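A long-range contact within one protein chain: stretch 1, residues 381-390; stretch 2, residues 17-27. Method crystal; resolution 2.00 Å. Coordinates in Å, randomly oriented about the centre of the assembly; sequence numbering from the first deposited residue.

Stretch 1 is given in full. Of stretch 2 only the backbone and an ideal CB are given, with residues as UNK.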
# COMPACT_ATOMS: atom_id res chain seq x y z
N SER A 381 9.76 -4.90 -5.44
CA SER A 381 8.36 -4.68 -5.79
C SER A 381 8.01 -5.35 -7.12
O SER A 381 6.85 -5.64 -7.39
CB SER A 381 8.06 -3.18 -5.85
OG SER A 381 8.22 -2.58 -4.58
N ASN A 382 9.03 -5.58 -7.94
CA ASN A 382 8.85 -6.24 -9.23
C ASN A 382 9.51 -7.61 -9.28
O ASN A 382 9.58 -8.24 -10.34
CB ASN A 382 9.36 -5.35 -10.36
CG ASN A 382 8.52 -4.11 -10.55
OD1 ASN A 382 8.49 -3.23 -9.69
ND2 ASN A 382 7.84 -4.02 -11.69
N GLY A 383 9.99 -8.08 -8.14
CA GLY A 383 10.57 -9.41 -8.04
C GLY A 383 12.06 -9.47 -8.30
O GLY A 383 12.62 -10.55 -8.50
N PHE A 384 12.71 -8.32 -8.29
CA PHE A 384 14.16 -8.27 -8.50
C PHE A 384 14.90 -8.10 -7.18
O PHE A 384 14.35 -7.58 -6.21
CB PHE A 384 14.52 -7.14 -9.46
CG PHE A 384 13.93 -7.29 -10.83
CD1 PHE A 384 14.50 -8.17 -11.75
CD2 PHE A 384 12.82 -6.56 -11.21
CE1 PHE A 384 13.96 -8.31 -13.01
CE2 PHE A 384 12.28 -6.70 -12.47
CZ PHE A 384 12.85 -7.58 -13.38
N ASP A 385 16.14 -8.58 -7.14
CA ASP A 385 17.03 -8.42 -5.99
C ASP A 385 16.52 -9.11 -4.72
O ASP A 385 16.92 -8.76 -3.61
CB ASP A 385 17.30 -6.93 -5.72
CG ASP A 385 18.48 -6.70 -4.79
OD1 ASP A 385 19.55 -7.31 -5.02
OD2 ASP A 385 18.34 -5.94 -3.81
N VAL A 386 15.65 -10.10 -4.87
CA VAL A 386 15.16 -10.83 -3.70
C VAL A 386 16.05 -12.05 -3.41
O VAL A 386 16.59 -12.67 -4.32
CB VAL A 386 13.66 -11.21 -3.81
CG1 VAL A 386 12.99 -10.40 -4.90
CG2 VAL A 386 13.49 -12.70 -4.06
N GLU A 387 16.19 -12.36 -2.12
CA GLU A 387 17.12 -13.39 -1.68
C GLU A 387 16.65 -14.79 -2.07
O GLU A 387 15.46 -15.10 -1.98
CB GLU A 387 17.30 -13.31 -0.16
CG GLU A 387 18.68 -13.69 0.34
CD GLU A 387 18.85 -13.42 1.82
OE1 GLU A 387 19.99 -13.10 2.24
OE2 GLU A 387 17.86 -13.53 2.57
N GLY A 388 17.59 -15.62 -2.51
CA GLY A 388 17.29 -17.00 -2.85
C GLY A 388 16.91 -17.23 -4.30
O GLY A 388 16.48 -18.32 -4.68
N ILE A 389 17.07 -16.20 -5.13
CA ILE A 389 16.76 -16.30 -6.55
C ILE A 389 18.02 -16.20 -7.40
O ILE A 389 18.84 -15.30 -7.20
CB ILE A 389 15.74 -15.24 -6.99
CG1 ILE A 389 14.44 -15.39 -6.20
CG2 ILE A 389 15.46 -15.34 -8.49
CD1 ILE A 389 13.77 -16.73 -6.38
N ASN A 390 18.18 -17.13 -8.34
CA ASN A 390 19.36 -17.20 -9.18
C ASN A 390 19.57 -15.96 -10.05
O ASN A 390 20.65 -15.37 -10.05
CB ASN A 390 19.29 -18.45 -10.07
CG ASN A 390 20.64 -18.83 -10.67
OD1 ASN A 390 21.47 -17.97 -10.97
ND2 ASN A 390 20.86 -20.12 -10.85
N UNK A 17 9.88 -1.51 -15.76
CA UNK A 17 8.89 -1.92 -16.75
C UNK A 17 8.50 -3.39 -16.65
O UNK A 17 7.33 -3.74 -16.80
CB UNK A 17 9.42 -1.63 -18.16
N UNK A 18 9.48 -4.26 -16.41
CA UNK A 18 9.23 -5.69 -16.37
C UNK A 18 9.15 -6.27 -14.95
O UNK A 18 9.18 -5.53 -13.97
CB UNK A 18 10.33 -6.41 -17.15
N UNK A 19 9.04 -7.59 -14.86
CA UNK A 19 8.94 -8.26 -13.57
C UNK A 19 9.48 -9.68 -13.63
O UNK A 19 9.38 -10.35 -14.66
CB UNK A 19 7.49 -8.28 -13.09
N UNK A 20 10.04 -10.15 -12.52
CA UNK A 20 10.56 -11.50 -12.43
C UNK A 20 9.54 -12.40 -11.73
O UNK A 20 9.24 -12.20 -10.55
CB UNK A 20 11.90 -11.51 -11.69
N UNK A 21 9.00 -13.39 -12.46
CA UNK A 21 7.94 -14.27 -11.97
C UNK A 21 8.31 -15.00 -10.68
O UNK A 21 7.53 -14.99 -9.72
CB UNK A 21 7.58 -15.30 -13.05
N UNK A 22 9.48 -15.63 -10.65
CA UNK A 22 9.91 -16.39 -9.48
C UNK A 22 10.26 -15.46 -8.32
O UNK A 22 10.03 -15.79 -7.16
CB UNK A 22 11.11 -17.27 -9.83
N UNK A 23 10.82 -14.30 -8.65
CA UNK A 23 11.17 -13.30 -7.65
C UNK A 23 9.94 -12.78 -6.93
O UNK A 23 9.96 -12.59 -5.72
CB UNK A 23 11.92 -12.14 -8.30
N UNK A 24 8.88 -12.53 -7.69
CA UNK A 24 7.62 -12.09 -7.12
C UNK A 24 7.04 -13.17 -6.20
O UNK A 24 6.52 -12.87 -5.13
CB UNK A 24 6.63 -11.74 -8.23
N UNK A 25 7.14 -14.42 -6.65
CA UNK A 25 6.66 -15.56 -5.87
C UNK A 25 7.40 -15.65 -4.53
O UNK A 25 6.78 -15.79 -3.48
CB UNK A 25 6.83 -16.86 -6.66
N UNK A 26 8.73 -15.58 -4.60
CA UNK A 26 9.56 -15.64 -3.40
C UNK A 26 9.24 -14.48 -2.45
O UNK A 26 9.25 -14.65 -1.23
CB UNK A 26 11.04 -15.62 -3.78
N UNK A 27 8.95 -13.32 -3.03
CA UNK A 27 8.59 -12.15 -2.25
C UNK A 27 7.32 -12.37 -1.45
O UNK A 27 7.21 -11.96 -0.30
CB UNK A 27 8.42 -10.94 -3.17

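At position 17 the CA-to-CB bond points away, and nothing of stretch 1 lies within 5.5 Å of the ideal CB. Almost any residue would do; it is Leu17. Position 18 points sideways, its CB 4.7 Å from Phe384 CZ, so a short side chain, polar or not, could reach the ring. The backbone is more telling: Asn382 ND2 donates to the carbonyl O of 18 at 3.0 Å, and that O also lies at the edge of the Phe384 ring. The residue is Asn18, whose ND2 comes within 3.7 Å of Phe384 CZ; its amide also bonds elsewhere in the structure.

Position 19, extended at phi/psi -153/148, has its CB pointing sideways, 3.5 Å from Asn382 O, close but not a clash; alanine suits it, and other side chains are not excluded by stretch 1. The residue is Ala19, and its CA makes a CA-H...O contact with Asn382 O at 3.3 Å.

At position 20 the backbone N donates to Asn382 O at 2.9 Å, which any residue but proline could do. The CB points toward stretch 1, 3.4 Å from Gly383 O and 4.0 Å from Phe384 CE1. A helix begins at 21, so a capping acceptor such as Ser, Thr, Asp or Asn would suit. His20 serves instead: its ND1 accepts from the backbone N of residue 23, the distance from His20 ND1 to that N being 3.3 Å. Its CB covers one face of the Phe384 ring, and His20 CE1 lies 3.9 Å from Ile389 CG2.

Position 21 points away, and phi -56 in the first turn of a helix suits proline; it is Pro21. Position 22 points sideways, its ideal CB 4.4 Å from Ile389 CD1, so many flexible side chains are possible. Gln22 touches that methyl with its CB, but its end leads away.

Position 23 is decisive. An ideal CB would lie 1.7 Å from Gly383 O, a clash that leaves only glycine. Without a CB, Gly23 brings its CA to 3.2 Å from Gly383 O in a nearly straight CA-H...O contact, and the chains approach to 4.0 Å between Gly23 CA and Gly383 CA.

Position 24 points sideways, with room for a modest side chain. Cys24 places SG 3.4 Å from Asn382 O. Position 25 has no neighbour in stretch 1 near its CB and tolerates a long polar chain, here the extended Lys25.

Position 26 points toward Val386 and Ile389, with the Glu387 carbonyl beyond; a long aliphatic chain ending in a donor is ideal. Lys26 packs CG 3.6 Å from Val386 CG2, and its NZ donates to Glu387 O at 3.0 Å. At 27 a CB would have room, so Gly27 is not demanded by this contact.

Stretch 2 17-27: LNAHPQGCKKG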
# COMPACT_ATOMS: atom_id res chain seq x y z
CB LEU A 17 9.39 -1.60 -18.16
CG LEU A 17 9.71 -0.13 -18.43
CD1 LEU A 17 10.00 0.10 -19.92
CD2 LEU A 17 8.59 0.78 -17.94
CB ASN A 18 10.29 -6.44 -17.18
CG ASN A 18 11.70 -6.15 -16.71
OD1 ASN A 18 11.95 -5.13 -16.06
ND2 ASN A 18 12.62 -7.04 -17.03
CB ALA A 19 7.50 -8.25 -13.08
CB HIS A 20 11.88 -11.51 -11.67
CG HIS A 20 12.75 -12.69 -11.97
ND1 HIS A 20 12.60 -13.91 -11.35
CD2 HIS A 20 13.79 -12.83 -12.83
CE1 HIS A 20 13.50 -14.75 -11.81
NE2 HIS A 20 14.24 -14.13 -12.71
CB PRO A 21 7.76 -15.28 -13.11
CG PRO A 21 8.22 -14.55 -14.32
CD PRO A 21 9.36 -13.69 -13.86
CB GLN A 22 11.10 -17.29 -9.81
CG GLN A 22 10.77 -18.46 -10.72
CD GLN A 22 10.51 -18.05 -12.15
OE1 GLN A 22 9.41 -18.20 -12.67
NE2 GLN A 22 11.54 -17.51 -12.81
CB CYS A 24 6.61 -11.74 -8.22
SG CYS A 24 7.05 -10.27 -9.19
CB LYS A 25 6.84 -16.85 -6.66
CG LYS A 25 6.50 -18.11 -5.87
CD LYS A 25 6.71 -19.36 -6.71
CE LYS A 25 6.33 -20.62 -5.94
NZ LYS A 25 6.50 -21.85 -6.77
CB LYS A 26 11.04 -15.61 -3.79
CG LYS A 26 12.01 -15.69 -2.62
CD LYS A 26 11.86 -16.98 -1.85
CE LYS A 26 13.07 -17.23 -0.96
NZ LYS A 26 13.37 -16.07 -0.07
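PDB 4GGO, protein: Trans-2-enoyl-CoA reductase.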